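Local coordinates for protein endoglucanase E-5 (Thermobifida fusca, PDB 2CKS) that cuts internal beta-1,4-glucosidic bonds in cellulose, lichenin and cereal beta-D-glucans through its family 5 glycoside hydrolase catalytic domain, at residues Tyr53-Asp58 and Gly274-Pro279; Leu62-Tyr65 and Gly70-Thr73; Asn74-Thr79 and Phe119-Gln124; Asn243-Ala248 and Gly297-Ser302. All blocks are in the same frame, centred on the assembly; numbering follows the deposited sequence.

All four contacts belong to one TIM barrel, at different depths and with different chemistry. Interactions 1 and 2 are buried: the first joins Trp55, after helix 45-54, to apolar side chains of the loop that follows the eighth strand, the second combines a backbone bond with a methionine-tyrosine contact beyond the second strand. Interactions 3 and 4 each pair neighbouring outer helices and lie partly at the surface, one through a salt bridge, the other through stacked rings. Interactions 1 and 4 touch where Trp55 and Val276 meet helix 295-304; interactions 2 and 3 touch where Tyr71 and Phe78 meet. Interactions 3 and 4 lie on opposite sides of the barrel.

Interaction 1: Tyr53-Asp58 and Gly274-Pro279; sequences YDWKAD and GAVFQP
The indole of Trp55 presents its six-membered ring to two neighbours at once: CB of Val276 stands at its edge, in the ring plane, while Phe277 meets it obliquely. One face of the Phe277 ring is covered by its own neighbour, Val276 CG2, which sits over the ring centre 3.5 Å above the plane. This is buried packing in a TIM barrel, between the turn that follows helix 45-54 and the long loop running on from the eighth strand, 262-265; Met31 of strand 29-32 and Val300 of helix 295-304 each touch both Trp55 and Val276.

The indole and the two loop side chains reach toward one another from their two backbones. Trp55 CH2 lies 3.8 Å from Val276 CG2, and Trp55 CZ2 is at the same 3.8 Å from Phe277 CE1. The two aromatic planes are inclined at 64°, with 5.9 Å between the centroids of the six-membered rings. With its CG anti to the carbonyl carbon (chi1 -59°), Phe277 swings its ring end nearer to the indole, although its CB does not set out in that direction.

Tyr267 meets both Trp55 and Phe277 edge-to-face, and Arg301 of helix 295-304 makes a cation-pi contact with the indole. The buried indole nitrogen, NE1, is satisfied by the backbone oxygen of Trp288.

Behind the tryptophan the chain leaves the helical path at Lys56, which has a positive phi. The lysine side chain then doubles back, and its NZ donates a hydrogen bond of 2.7 Å to Tyr53 O, coming in tilted 24° from the carbonyl plane.

Interaction 2: Leu62-Tyr65 and Gly70-Thr73; sequences LSMY and GYET
Tyr65 and Tyr71 are joined by a backbone hydrogen bond: Tyr71 N donates to Tyr65 O over 2.9 Å, nearly straight at 171°. The same oxygen has a second, softer neighbour in Gly70 CA, 3.4 Å away, in a CA-H...O contact. Gly70 can come this close because it lacks a side chain; a beta carbon there would run into Tyr65 O. Within 70-73 itself, Gly70 O accepts twice from Thr73, from its backbone N and from OG1 at 2.7 Å, which ties down the short 3-10 turn at residues 71-73.

These polar links turn the chain at the C-terminal end of strand 59-65, the second strand of the TIM barrel, where the beta-alpha loop sets off toward helix 75-90. Catalytic residues of this fold gather at that end, and the Tyr65 side chain, whose ring end leads away from residues 70-73, is about 7 Å from that of Glu231, the probable nucleophile.

The apolar part is a Met-aromatic contact. Met64 runs extended with CG anti to its N (chi1 -177°), then bends at chi3, bringing CE to 3.6 Å and SD to 3.8 Å from Tyr71 CD1. Sulfur and ring meet obliquely, with SD 5.1 Å from the centroid. Replacing Met64 by alanine would probably open a gap beside CD1 and leave the tyrosine ring less firmly fixed. Trp100 meets the Tyr71 ring edge-to-face, and Phe118 and Met82 touch the methionine from the surrounding helices.

Interaction 3: Asn74-Thr79 and Phe119-Gln124; sequences NPRGFT and FAEIAQ
Arg76 and Glu121 make a salt bridge on the solvent side of this contact. The guanidinium takes the carboxylate end-on, one nitrogen to each oxygen: NH2 to OE1 at 2.7 Å and NH1 to OE2 at 3.1 Å. The two flat groups are nearly coplanar, 22° apart, and NH1 meets OE2 on its syn lone pair. Glu121 gets there by an extended chain with CG anti to N (chi1 177°), whereas Arg76 starts away from the other helix and folds back through bends at chi2 and chi3.

Inward from this pair lies the tightly packed part. Thr79 CG2 rests closely against the carboxylate carbon, Glu121 CD, at 3.6 Å, while Ile122 CD1 stands farther from the same methyl, Thr79 CG2, at 4.4 Å. Thr79 OG1 turns back to its own helix and bonds to Pro75 O at 2.7 Å. The arginine lies on the exposed side, while Thr79 and Ile122 are buried.

Both ends of the bridge have further partners: Asp80 for Arg76 NH2 and His83 for Glu121 OE1. A glutamine in place of Glu121 would probably leave the arginine without its charged mate across the helices and weaken the paired grip.

The segments of helices 75-90 and 112-126 run side by side at 31°, their axes 11.9 Å apart, as successive outer helices of the TIM barrel. Helix 112-126 packs in turn against strand 132-135 through Ile122 and Phe119, and against helix 145-162 through Phe119, Ala120 and Ala123.

Interaction 4: Asn243-Ala248 and Gly297-Ser302; sequences NDFQMA and GQWVRS
Phe245 lies over one face of the Trp299 indole, overlapping its five-membered ring in an offset stack. The ring centroids are 4.3 Å apart and the planes differ by 22°. Closest is Phe245 CD2, which sits above the rim of the indole, 3.4 Å from Trp299 CD1; next to it CE2 of Phe245 reaches Trp299 CG at 3.5 Å. The side chains run antiparallel past one another. Trp299 sets out from its backbone toward the other helix, whereas the CB of Phe245 does not, and it is the chi1 of -65°, with CG anti to the carbonyl carbon, that brings the Phe245 ring end over the indole. The second face of the Phe245 ring is covered by Asn243 CB, so the phenyl ring is held between its own chain and the indole.

Further along the indole, Ala248 CB packs against Trp299 CZ2 at 3.7 Å, one helical turn on from Phe245. At its polar end, Trp299 NE1 hydrogen-bonds to Asp249 OD1 in the same helix as Ala248, which fixes how the indole is turned.

The helix that carries Phe245 is capped at its start: Asp244 OD1 accepts from Met247 N at 3.0 Å, met from above the carboxylate plane, while OD2 forms a salt bridge with Arg211.

Helices 245-258 and 295-304 follow the seventh and eighth strands, so the stack joins neighbouring helices of the outer ring of a (beta/alpha)8, or TIM, barrel.

Interaction 1: Tyr53-Asp58 and Gly274-Pro279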
loop_
_atom_site.group_PDB
_atom_site.type_symbol
_atom_site.label_atom_id
_atom_site.label_comp_id
_atom_site.label_asym_id
_atom_site.label_seq_id
_atom_site.Cartn_x
_atom_site.Cartn_y
_atom_site.Cartn_z
ATOM N N TYR A 53 7.857 16.824 0.327
ATOM C CA TYR A 53 7.963 18.203 0.803
ATOM C C TYR A 53 6.801 19.091 0.383
ATOM O O TYR A 53 6.470 20.026 1.099
ATOM C CB TYR A 53 9.259 18.843 0.306
ATOM C CG TYR A 53 10.533 18.055 0.534
ATOM C CD1 TYR A 53 11.563 18.104 -0.403
ATOM C CD2 TYR A 53 10.728 17.283 1.683
ATOM C CE1 TYR A 53 12.741 17.405 -0.217
ATOM C CE2 TYR A 53 11.910 16.572 1.874
ATOM C CZ TYR A 53 12.912 16.642 0.925
ATOM O OH TYR A 53 14.089 15.942 1.098
ATOM N N ASP A 54 6.228 18.846 -0.797
ATOM C CA ASP A 54 5.138 19.678 -1.310
ATOM C C ASP A 54 3.770 19.050 -1.054
ATOM O O ASP A 54 2.849 19.718 -0.572
ATOM C CB ASP A 54 5.310 19.938 -2.806
ATOM C CG ASP A 54 6.597 20.653 -3.135
ATOM O OD1 ASP A 54 7.131 21.377 -2.264
ATOM O OD2 ASP A 54 7.143 20.548 -4.251
ATOM N N TRP A 55 3.630 17.771 -1.392
ATOM C CA TRP A 55 2.374 17.056 -1.177
ATOM C C TRP A 55 2.139 16.723 0.293
ATOM O O TRP A 55 1.006 16.499 0.688
ATOM C CB TRP A 55 2.335 15.755 -1.987
ATOM C CG TRP A 55 2.206 15.913 -3.483
ATOM C CD1 TRP A 55 2.886 16.783 -4.292
ATOM C CD2 TRP A 55 1.383 15.133 -4.345
ATOM N NE1 TRP A 55 2.503 16.605 -5.598
ATOM C CE2 TRP A 55 1.581 15.598 -5.660
ATOM C CE3 TRP A 55 0.470 14.096 -4.138
ATOM C CZ2 TRP A 55 0.907 15.054 -6.755
ATOM C CZ3 TRP A 55 -0.191 13.555 -5.232
ATOM C CH2 TRP A 55 0.030 14.034 -6.520
ATOM N N LYS A 56 3.216 16.655 1.074
ATOM C CA LYS A 56 3.156 16.339 2.506
ATOM C C LYS A 56 2.654 14.928 2.774
ATOM O O LYS A 56 1.953 14.688 3.752
ATOM C CB LYS A 56 2.295 17.352 3.287
ATOM C CG LYS A 56 2.659 18.803 3.042
ATOM C CD LYS A 56 4.133 19.073 3.303
ATOM C CE LYS A 56 4.394 20.539 3.625
ATOM N NZ LYS A 56 5.849 20.864 3.620
ATOM N N ALA A 57 2.992 13.993 1.895
ATOM C CA ALA A 57 2.692 12.581 2.139
ATOM C C ALA A 57 3.443 12.093 3.371
ATOM O O ALA A 57 4.560 12.524 3.620
ATOM C CB ALA A 57 3.077 11.752 0.943
ATOM N N ASP A 58 2.812 11.202 4.131
ATOM C CA ASP A 58 3.451 10.511 5.255
ATOM C C ASP A 58 4.198 9.247 4.843
ATOM O O ASP A 58 5.106 8.793 5.533
ATOM C CB ASP A 58 2.398 10.062 6.265
ATOM C CG ASP A 58 1.632 11.197 6.865
ATOM O OD1 ASP A 58 2.288 12.145 7.349
ATOM O OD2 ASP A 58 0.376 11.229 6.906
ATOM N N GLY A 274 -6.724 7.432 -12.823
ATOM C CA GLY A 274 -6.235 7.264 -11.469
ATOM C C GLY A 274 -4.779 7.631 -11.264
ATOM O O GLY A 274 -4.359 7.910 -10.143
ATOM N N ALA A 275 -3.994 7.598 -12.333
ATOM C CA ALA A 275 -2.609 8.035 -12.264
ATOM C C ALA A 275 -2.632 9.541 -12.154
ATOM O O ALA A 275 -3.240 10.222 -12.975
ATOM C CB ALA A 275 -1.835 7.597 -13.491
ATOM N N VAL A 276 -1.975 10.065 -11.134
ATOM C CA VAL A 276 -2.145 11.468 -10.793
ATOM C C VAL A 276 -1.585 12.468 -11.799
ATOM O O VAL A 276 -2.026 13.604 -11.808
ATOM C CB VAL A 276 -1.553 11.791 -9.396
ATOM C CG1 VAL A 276 -2.299 11.042 -8.306
ATOM C CG2 VAL A 276 -0.047 11.528 -9.357
ATOM N N PHE A 277 -0.604 12.072 -12.609
ATOM C CA PHE A 277 0.031 12.984 -13.567
ATOM C C PHE A 277 -0.417 12.725 -14.998
ATOM O O PHE A 277 -0.747 11.601 -15.383
ATOM C CB PHE A 277 1.545 12.871 -13.503
ATOM C CG PHE A 277 2.115 13.172 -12.149
ATOM C CD1 PHE A 277 1.891 14.402 -11.541
ATOM C CD2 PHE A 277 2.837 12.215 -11.458
ATOM C CE1 PHE A 277 2.405 14.675 -10.280
ATOM C CE2 PHE A 277 3.354 12.486 -10.189
ATOM C CZ PHE A 277 3.136 13.714 -9.603
ATOM N N GLN A 278 -0.389 13.779 -15.802
ATOM C CA GLN A 278 -0.751 13.666 -17.206
ATOM C C GLN A 278 0.384 12.976 -17.937
ATOM O O GLN A 278 1.541 13.251 -17.664
ATOM C CB GLN A 278 -0.959 15.050 -17.822
ATOM C CG GLN A 278 -2.100 15.857 -17.217
ATOM C CD GLN A 278 -3.484 15.368 -17.608
ATOM O OE1 GLN A 278 -4.490 16.034 -17.316
ATOM N NE2 GLN A 278 -3.553 14.220 -18.244
ATOM N N PRO A 279 0.075 12.092 -18.874
ATOM C CA PRO A 279 1.126 11.467 -19.683
ATOM C C PRO A 279 2.165 12.463 -20.203
ATOM O O PRO A 279 1.818 13.532 -20.714
ATOM C CB PRO A 279 0.336 10.836 -20.831
ATOM C CG PRO A 279 -0.943 10.450 -20.196
ATOM C CD PRO A 279 -1.255 11.565 -19.218
#

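Interaction 2: Leu62-Tyr65 and Gly70-Thr73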
loop_
_atom_site.group_PDB
_atom_site.type_symbol
_atom_site.label_atom_id
_atom_site.label_comp_id
_atom_site.label_asym_id
_atom_site.label_seq_id
_atom_site.Cartn_x
_atom_site.Cartn_y
_atom_site.Cartn_z
ATOM N N LEU A 62 5.817 1.203 -2.368
ATOM C CA LEU A 62 6.631 0.823 -3.512
ATOM C C LEU A 62 6.098 -0.474 -4.112
ATOM O O LEU A 62 6.291 -1.553 -3.553
ATOM C CB LEU A 62 8.085 0.655 -3.068
ATOM C CG LEU A 62 8.702 1.864 -2.360
ATOM C CD1 LEU A 62 10.080 1.509 -1.816
ATOM C CD2 LEU A 62 8.782 3.061 -3.282
ATOM N N SER A 63 5.409 -0.368 -5.243
ATOM C CA SER A 63 4.687 -1.488 -5.813
ATOM C C SER A 63 5.562 -2.210 -6.818
ATOM O O SER A 63 5.885 -1.674 -7.874
ATOM C CB SER A 63 3.387 -1.021 -6.467
ATOM O OG SER A 63 2.496 -0.517 -5.479
ATOM N N MET A 64 5.956 -3.420 -6.462
ATOM C CA MET A 64 6.784 -4.253 -7.320
ATOM C C MET A 64 5.991 -5.469 -7.778
ATOM O O MET A 64 5.794 -6.420 -7.023
ATOM C CB MET A 64 8.031 -4.707 -6.567
ATOM C CG MET A 64 9.011 -5.530 -7.417
ATOM S SD MET A 64 10.444 -6.047 -6.483
ATOM C CE MET A 64 9.713 -7.356 -5.482
ATOM N N TYR A 65 5.521 -5.429 -9.020
ATOM C CA TYR A 65 4.905 -6.588 -9.640
ATOM C C TYR A 65 5.937 -7.703 -9.747
ATOM O O TYR A 65 7.134 -7.451 -9.831
ATOM C CB TYR A 65 4.416 -6.269 -11.042
ATOM C CG TYR A 65 3.137 -5.482 -11.165
ATOM C CD1 TYR A 65 3.065 -4.158 -10.758
ATOM C CD2 TYR A 65 2.009 -6.054 -11.737
ATOM C CE1 TYR A 65 1.910 -3.421 -10.909
ATOM C CE2 TYR A 65 0.838 -5.322 -11.889
ATOM C CZ TYR A 65 0.802 -4.007 -11.474
ATOM O OH TYR A 65 -0.350 -3.265 -11.616
ATOM N N GLY A 70 7.755 -7.968 -14.240
ATOM C CA GLY A 70 8.299 -7.494 -12.988
ATOM C C GLY A 70 9.441 -8.343 -12.462
ATOM O O GLY A 70 10.282 -8.820 -13.214
ATOM N N TYR A 71 9.462 -8.522 -11.143
ATOM C CA TYR A 71 10.570 -9.129 -10.421
ATOM C C TYR A 71 11.119 -10.404 -11.055
ATOM O O TYR A 71 12.336 -10.557 -11.140
ATOM C CB TYR A 71 10.129 -9.384 -8.976
ATOM C CG TYR A 71 11.114 -10.120 -8.095
ATOM C CD1 TYR A 71 11.985 -9.436 -7.259
ATOM C CD2 TYR A 71 11.153 -11.509 -8.085
ATOM C CE1 TYR A 71 12.888 -10.129 -6.433
ATOM C CE2 TYR A 71 12.043 -12.199 -7.274
ATOM C CZ TYR A 71 12.892 -11.515 -6.450
ATOM O OH TYR A 71 13.768 -12.230 -5.654
ATOM N N GLU A 72 10.243 -11.297 -11.498
ATOM C CA GLU A 72 10.683 -12.593 -12.020
ATOM C C GLU A 72 11.633 -12.475 -13.203
ATOM O O GLU A 72 12.431 -13.384 -13.446
ATOM C CB GLU A 72 9.484 -13.475 -12.384
ATOM C CG GLU A 72 8.798 -13.106 -13.688
ATOM C CD GLU A 72 7.579 -13.960 -13.981
ATOM O OE1 GLU A 72 7.364 -14.992 -13.285
ATOM O OE2 GLU A 72 6.827 -13.589 -14.915
ATOM N N THR A 73 11.541 -11.376 -13.948
ATOM C CA THR A 73 12.403 -11.152 -15.115
ATOM C C THR A 73 13.833 -10.735 -14.760
ATOM O O THR A 73 14.731 -10.880 -15.590
ATOM C CB THR A 73 11.803 -10.096 -16.093
ATOM O OG1 THR A 73 11.741 -8.812 -15.466
ATOM C CG2 THR A 73 10.373 -10.409 -16.457
#

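Interaction 3: Asn74-Thr79 and Phe119-Gln124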
loop_
_atom_site.group_PDB
_atom_site.type_symbol
_atom_site.label_atom_id
_atom_site.label_comp_id
_atom_site.label_asym_id
_atom_site.label_seq_id
_atom_site.Cartn_x
_atom_site.Cartn_y
_atom_site.Cartn_z
ATOM N N ASN A 74 14.045 -10.201 -13.556
ATOM C CA ASN A 74 15.376 -9.776 -13.109
ATOM C C ASN A 74 15.404 -9.588 -11.593
ATOM O O ASN A 74 15.482 -8.459 -11.107
ATOM C CB ASN A 74 15.767 -8.471 -13.806
ATOM C CG ASN A 74 17.179 -8.023 -13.494
ATOM O OD1 ASN A 74 17.957 -8.743 -12.863
ATOM N ND2 ASN A 74 17.513 -6.811 -13.926
ATOM N N PRO A 75 15.342 -10.678 -10.834
ATOM C CA PRO A 75 15.293 -10.554 -9.370
ATOM C C PRO A 75 16.371 -9.644 -8.775
ATOM O O PRO A 75 16.071 -8.808 -7.936
ATOM C CB PRO A 75 15.450 -11.995 -8.892
ATOM C CG PRO A 75 14.866 -12.798 -10.002
ATOM C CD PRO A 75 15.256 -12.085 -11.264
ATOM N N ARG A 76 17.608 -9.777 -9.233
ATOM C CA ARG A 76 18.696 -8.955 -8.726
ATOM C C ARG A 76 18.488 -7.461 -9.001
ATOM O O ARG A 76 18.621 -6.630 -8.102
ATOM C CB ARG A 76 20.023 -9.444 -9.323
ATOM C CG ARG A 76 21.263 -8.854 -8.707
ATOM C CD ARG A 76 21.553 -9.374 -7.317
ATOM N NE ARG A 76 21.082 -8.406 -6.351
ATOM C CZ ARG A 76 20.460 -8.683 -5.207
ATOM N NH1 ARG A 76 20.219 -9.929 -4.810
ATOM N NH2 ARG A 76 20.085 -7.670 -4.451
ATOM N N GLY A 77 18.152 -7.111 -10.240
ATOM C CA GLY A 77 17.974 -5.713 -10.600
ATOM C C GLY A 77 16.795 -5.080 -9.871
ATOM O O GLY A 77 16.885 -3.956 -9.401
ATOM N N PHE A 78 15.693 -5.809 -9.779
ATOM C CA PHE A 78 14.511 -5.295 -9.083
ATOM C C PHE A 78 14.769 -5.141 -7.592
ATOM O O PHE A 78 14.352 -4.153 -6.998
ATOM C CB PHE A 78 13.268 -6.150 -9.332
ATOM C CG PHE A 78 12.561 -5.826 -10.613
ATOM C CD1 PHE A 78 11.617 -4.803 -10.671
ATOM C CD2 PHE A 78 12.843 -6.534 -11.769
ATOM C CE1 PHE A 78 10.975 -4.502 -11.868
ATOM C CE2 PHE A 78 12.198 -6.245 -12.955
ATOM C CZ PHE A 78 11.264 -5.230 -13.004
ATOM N N THR A 79 15.474 -6.094 -6.991
ATOM C CA THR A 79 15.786 -6.000 -5.571
ATOM C C THR A 79 16.684 -4.790 -5.291
ATOM O O THR A 79 16.455 -4.049 -4.338
ATOM C CB THR A 79 16.459 -7.292 -5.092
ATOM O OG1 THR A 79 15.601 -8.410 -5.352
ATOM C CG2 THR A 79 16.652 -7.293 -3.570
ATOM N N PHE A 119 12.059 -11.047 0.656
ATOM C CA PHE A 119 11.813 -10.466 1.976
ATOM C C PHE A 119 12.944 -10.759 2.963
ATOM O O PHE A 119 13.248 -9.923 3.796
ATOM C CB PHE A 119 10.445 -10.882 2.525
ATOM C CG PHE A 119 9.300 -10.085 1.953
ATOM C CD1 PHE A 119 9.202 -8.725 2.200
ATOM C CD2 PHE A 119 8.327 -10.685 1.168
ATOM C CE1 PHE A 119 8.168 -7.983 1.668
ATOM C CE2 PHE A 119 7.281 -9.946 0.646
ATOM C CZ PHE A 119 7.203 -8.598 0.899
ATOM N N ALA A 120 13.597 -11.908 2.847
ATOM C CA ALA A 120 14.765 -12.179 3.681
ATOM C C ALA A 120 15.840 -11.132 3.423
ATOM O O ALA A 120 16.435 -10.606 4.353
ATOM C CB ALA A 120 15.311 -13.559 3.415
ATOM N N GLU A 121 16.087 -10.820 2.153
ATOM C CA GLU A 121 17.099 -9.826 1.816
ATOM C C GLU A 121 16.703 -8.423 2.300
ATOM O O GLU A 121 17.517 -7.698 2.884
ATOM C CB GLU A 121 17.389 -9.799 0.317
ATOM C CG GLU A 121 18.389 -8.702 -0.013
ATOM C CD GLU A 121 19.043 -8.805 -1.370
ATOM O OE1 GLU A 121 19.719 -7.810 -1.736
ATOM O OE2 GLU A 121 18.892 -9.838 -2.061
ATOM N N ILE A 122 15.452 -8.044 2.069
ATOM C CA ILE A 122 14.986 -6.719 2.441
ATOM C C ILE A 122 15.008 -6.566 3.956
ATOM O O ILE A 122 15.515 -5.581 4.477
ATOM C CB ILE A 122 13.561 -6.475 1.905
ATOM C CG1 ILE A 122 13.539 -6.475 0.372
ATOM C CG2 ILE A 122 12.978 -5.179 2.485
ATOM C CD1 ILE A 122 14.350 -5.388 -0.309
ATOM N N ALA A 123 14.466 -7.545 4.671
ATOM C CA ALA A 123 14.400 -7.456 6.130
ATOM C C ALA A 123 15.781 -7.401 6.782
ATOM O O ALA A 123 15.972 -6.672 7.752
ATOM C CB ALA A 123 13.585 -8.611 6.703
ATOM N N GLN A 124 16.735 -8.174 6.269
ATOM C CA GLN A 124 18.092 -8.152 6.826
ATOM C C GLN A 124 18.738 -6.787 6.591
ATOM O O GLN A 124 19.262 -6.177 7.526
ATOM C CB GLN A 124 18.969 -9.264 6.244
ATOM C CG GLN A 124 20.298 -9.462 6.999
ATOM C CD GLN A 124 21.452 -8.596 6.491
ATOM O OE1 GLN A 124 21.394 -8.033 5.391
ATOM N NE2 GLN A 124 22.512 -8.503 7.292
#

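Interaction 4: Asn243-Ala248 and Gly297-Ser302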
loop_
_atom_site.group_PDB
_atom_site.type_symbol
_atom_site.label_atom_id
_atom_site.label_comp_id
_atom_site.label_asym_id
_atom_site.label_seq_id
_atom_site.Cartn_x
_atom_site.Cartn_y
_atom_site.Cartn_z
ATOM N N ASN A 243 -14.470 9.844 -12.237
ATOM C CA ASN A 243 -14.311 9.938 -10.799
ATOM C C ASN A 243 -15.640 10.083 -10.080
ATOM O O ASN A 243 -16.567 10.748 -10.571
ATOM C CB ASN A 243 -13.425 11.125 -10.458
ATOM C CG ASN A 243 -11.994 10.898 -10.872
ATOM O OD1 ASN A 243 -11.365 9.933 -10.444
ATOM N ND2 ASN A 243 -11.481 11.763 -11.731
ATOM N N ASP A 244 -15.740 9.455 -8.917
ATOM C CA ASP A 244 -16.832 9.733 -8.003
ATOM C C ASP A 244 -16.258 10.270 -6.713
ATOM O O ASP A 244 -16.030 9.521 -5.770
ATOM C CB ASP A 244 -17.668 8.487 -7.748
ATOM C CG ASP A 244 -18.967 8.800 -7.019
ATOM O OD1 ASP A 244 -19.060 9.849 -6.353
ATOM O OD2 ASP A 244 -19.951 8.048 -7.067
ATOM N N PHE A 245 -16.013 11.576 -6.674
ATOM C CA PHE A 245 -15.389 12.187 -5.515
ATOM C C PHE A 245 -16.342 12.252 -4.327
ATOM O O PHE A 245 -15.897 12.297 -3.191
ATOM C CB PHE A 245 -14.829 13.574 -5.853
ATOM C CG PHE A 245 -13.694 13.552 -6.845
ATOM C CD1 PHE A 245 -13.748 14.307 -8.006
ATOM C CD2 PHE A 245 -12.561 12.787 -6.605
ATOM C CE1 PHE A 245 -12.702 14.288 -8.915
ATOM C CE2 PHE A 245 -11.513 12.771 -7.504
ATOM C CZ PHE A 245 -11.581 13.526 -8.659
ATOM N N GLN A 246 -17.649 12.271 -4.584
ATOM C CA GLN A 246 -18.609 12.268 -3.494
ATOM C C GLN A 246 -18.489 10.973 -2.695
ATOM O O GLN A 246 -18.399 10.999 -1.478
ATOM C CB GLN A 246 -20.038 12.459 -4.018
ATOM C CG GLN A 246 -21.071 12.680 -2.928
ATOM C CD GLN A 246 -20.829 13.950 -2.108
ATOM O OE1 GLN A 246 -20.093 14.847 -2.525
ATOM N NE2 GLN A 246 -21.452 14.020 -0.943
ATOM N N MET A 247 -18.459 9.840 -3.385
ATOM C CA MET A 247 -18.315 8.554 -2.715
ATOM C C MET A 247 -16.937 8.459 -2.071
ATOM O O MET A 247 -16.795 8.006 -0.934
ATOM C CB MET A 247 -18.510 7.401 -3.700
ATOM C CG MET A 247 -18.498 6.034 -3.043
ATOM S SD MET A 247 -19.993 5.725 -2.071
ATOM C CE MET A 247 -19.283 4.928 -0.688
ATOM N N ALA A 248 -15.918 8.895 -2.805
ATOM C CA ALA A 248 -14.549 8.842 -2.314
ATOM C C ALA A 248 -14.403 9.632 -1.020
ATOM O O ALA A 248 -13.720 9.193 -0.103
ATOM C CB ALA A 248 -13.591 9.371 -3.367
ATOM N N GLY A 297 -5.572 13.572 -9.182
ATOM C CA GLY A 297 -4.323 14.087 -8.650
ATOM C C GLY A 297 -4.498 15.344 -7.818
ATOM O O GLY A 297 -3.955 15.453 -6.727
ATOM N N GLN A 298 -5.259 16.303 -8.326
ATOM C CA GLN A 298 -5.514 17.526 -7.573
ATOM C C GLN A 298 -6.299 17.206 -6.302
ATOM O O GLN A 298 -6.032 17.778 -5.254
ATOM C CB GLN A 298 -6.250 18.578 -8.403
ATOM C CG GLN A 298 -6.338 19.944 -7.692
ATOM C CD GLN A 298 -4.989 20.447 -7.147
ATOM O OE1 GLN A 298 -4.107 20.836 -7.918
ATOM N NE2 GLN A 298 -4.825 20.416 -5.814
ATOM N N TRP A 299 -7.240 16.271 -6.412
ATOM C CA TRP A 299 -8.085 15.871 -5.296
ATOM C C TRP A 299 -7.241 15.278 -4.182
ATOM O O TRP A 299 -7.356 15.692 -3.039
ATOM C CB TRP A 299 -9.151 14.882 -5.774
ATOM C CG TRP A 299 -10.022 14.323 -4.718
ATOM C CD1 TRP A 299 -11.181 14.856 -4.249
ATOM C CD2 TRP A 299 -9.826 13.101 -4.011
ATOM N NE1 TRP A 299 -11.722 14.044 -3.280
ATOM C CE2 TRP A 299 -10.911 12.951 -3.122
ATOM C CE3 TRP A 299 -8.849 12.103 -4.047
ATOM C CZ2 TRP A 299 -11.035 11.855 -2.271
ATOM C CZ3 TRP A 299 -8.977 11.011 -3.197
ATOM C CH2 TRP A 299 -10.056 10.903 -2.321
ATOM N N VAL A 300 -6.364 14.333 -4.509
ATOM C CA VAL A 300 -5.574 13.688 -3.459
ATOM C C VAL A 300 -4.502 14.608 -2.873
ATOM O O VAL A 300 -4.236 14.566 -1.670
ATOM C CB VAL A 300 -4.974 12.319 -3.901
ATOM C CG1 VAL A 300 -3.808 12.488 -4.873
ATOM C CG2 VAL A 300 -4.521 11.532 -2.706
ATOM N N ARG A 301 -3.899 15.440 -3.715
ATOM C CA ARG A 301 -2.890 16.383 -3.254
ATOM C C ARG A 301 -3.514 17.327 -2.236
ATOM O O ARG A 301 -2.905 17.631 -1.216
ATOM C CB ARG A 301 -2.301 17.164 -4.431
ATOM C CG ARG A 301 -1.134 18.063 -4.067
ATOM C CD ARG A 301 -0.437 18.648 -5.283
ATOM N NE ARG A 301 0.518 19.698 -4.930
ATOM C CZ ARG A 301 0.198 20.952 -4.605
ATOM N NH1 ARG A 301 -1.069 21.354 -4.570
ATOM N NH2 ARG A 301 1.169 21.816 -4.309
ATOM N N SER A 302 -4.742 17.754 -2.505
ATOM C CA SER A 302 -5.454 18.646 -1.600
ATOM C C SER A 302 -5.767 17.959 -0.274
ATOM O O SER A 302 -5.649 18.581 0.775
ATOM C CB SER A 302 -6.720 19.169 -2.260
ATOM O OG SER A 302 -6.362 20.120 -3.245
#